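Local coordinates for protein rhamnonate dehydratase (Gibberella zeae PH-1, PDB 3FXG) that probably dehydrates rhamnonate with the help of a bound magnesium ion, as a member of the enolase superfamily, at residues Ser55-Ser58 with Trp59-Val63. Residues are numbered along the deposited sequence; the frame is centred on the assembly and turned at random.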
# COMPACT_ATOMS: atom_id res chain seq x y z
N SER A 55 22.92 -34.25 -17.47
CA SER A 55 23.75 -33.43 -18.35
C SER A 55 23.03 -32.15 -18.75
O SER A 55 21.85 -32.18 -19.08
CB SER A 55 24.09 -34.23 -19.61
OG SER A 55 24.50 -33.37 -20.66
N ARG A 56 23.74 -31.03 -18.72
CA ARG A 56 23.11 -29.77 -19.11
C ARG A 56 23.04 -29.66 -20.63
O ARG A 56 22.22 -28.92 -21.18
CB ARG A 56 23.84 -28.57 -18.50
CG ARG A 56 23.69 -28.51 -16.98
CD ARG A 56 23.67 -27.08 -16.43
NE ARG A 56 25.00 -26.48 -16.36
CZ ARG A 56 25.25 -25.28 -15.84
NH1 ARG A 56 24.25 -24.54 -15.35
NH2 ARG A 56 26.49 -24.81 -15.81
N THR A 57 23.90 -30.41 -21.32
CA THR A 57 23.89 -30.39 -22.78
C THR A 57 22.70 -31.21 -23.30
O THR A 57 22.21 -30.97 -24.40
CB THR A 57 25.20 -30.97 -23.38
OG1 THR A 57 25.42 -32.30 -22.89
CG2 THR A 57 26.39 -30.08 -23.02
N SER A 58 22.24 -32.16 -22.49
CA SER A 58 21.11 -33.00 -22.89
C SER A 58 19.91 -32.15 -23.29
O SER A 58 19.27 -32.43 -24.31
CB SER A 58 20.73 -33.95 -21.75
OG SER A 58 20.22 -33.25 -20.63
N TRP A 59 19.61 -31.12 -22.50
CA TRP A 59 18.48 -30.26 -22.82
C TRP A 59 18.85 -29.07 -23.70
O TRP A 59 18.00 -28.25 -24.05
CB TRP A 59 17.75 -29.78 -21.55
CG TRP A 59 18.60 -29.19 -20.47
CD1 TRP A 59 19.12 -29.85 -19.38
CD2 TRP A 59 18.99 -27.82 -20.33
NE1 TRP A 59 19.80 -28.96 -18.58
CE2 TRP A 59 19.74 -27.71 -19.13
CE3 TRP A 59 18.78 -26.67 -21.10
CZ2 TRP A 59 20.28 -26.50 -18.69
CZ3 TRP A 59 19.32 -25.46 -20.65
CH2 TRP A 59 20.06 -25.39 -19.46
N GLY A 60 20.13 -28.96 -24.05
CA GLY A 60 20.57 -27.90 -24.95
C GLY A 60 21.27 -26.64 -24.47
O GLY A 60 21.28 -25.65 -25.18
N ILE A 61 21.88 -26.67 -23.29
CA ILE A 61 22.55 -25.47 -22.80
C ILE A 61 23.65 -24.99 -23.76
O ILE A 61 24.05 -23.82 -23.74
CB ILE A 61 23.18 -25.70 -21.40
CG1 ILE A 61 23.46 -24.36 -20.73
CG2 ILE A 61 24.47 -26.51 -21.53
CD1 ILE A 61 23.87 -24.47 -19.27
N ASN A 62 24.13 -25.89 -24.61
CA ASN A 62 25.20 -25.58 -25.56
C ASN A 62 24.71 -25.50 -27.00
O ASN A 62 25.51 -25.50 -27.94
CB ASN A 62 26.28 -26.66 -25.45
CG ASN A 62 25.77 -28.02 -25.88
OD1 ASN A 62 24.59 -28.34 -25.71
ND2 ASN A 62 26.66 -28.85 -26.42
N VAL A 63 23.40 -25.41 -27.19
CA VAL A 63 22.82 -25.39 -28.53
C VAL A 63 23.20 -24.21 -29.44
O VAL A 63 23.29 -24.38 -30.65
CB VAL A 63 21.28 -25.48 -28.47
CG1 VAL A 63 20.69 -24.18 -27.93
CG2 VAL A 63 20.72 -25.81 -29.84
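Arg56 O carries the tight half of this local turn: it accepts from Ile61 N at 3.1 Å with an N-H...O angle of 163°, and it also sits over the centre of the Trp59 indole, its nearest ring atom being CE2 at 3.4 Å. Trp59 reaches that place because CG lies between its own backbone N and carbonyl carbon (chi1 50°), which folds the ring back against the Arg56 carbonyl. Ile61 adds a second contact to the same oxygen, from a different direction, with CG2 3.3 Å from Arg56 O, and sets CD1 over one face of the Arg56 guanidinium, 3.7 Å from NE. That guanidinium is steeply turned from the indole plane, bonds through NE to Leu37 O, and makes a cation-pi contact with Tyr224.

Two successive type I turns, Thr57-Gly60 and Gly60-Val63, shape the backbone. In the first, Gly60 N donates to Thr57 O from above the carbonyl plane, at a bent 139°; with the positive phi of Gly60, a CB would be jammed against Trp59 O, which calls for glycine. Arg56, Trp59 and Ile61 are buried, whereas Thr57 and Asn62 are partly exposed and touch by van der Waals contact alone, Thr57 CG2 meeting Asn62 CG and ND2 at 3.6 Å. Ser55 OG accepts from Ser58 N at 3.1 Å, an ST motif that leads into the first turn.

The loop joins helix 36-39 to strand 66-73, with the Arg56 side chain about 8 Å from magnesium. The chemistry implies divided carbonyl roles: Arg56 O is satisfied by the Ile61 amide against the indole, while Ser58 O and Trp59 O bond to Arg99 and His96 of a second subunit.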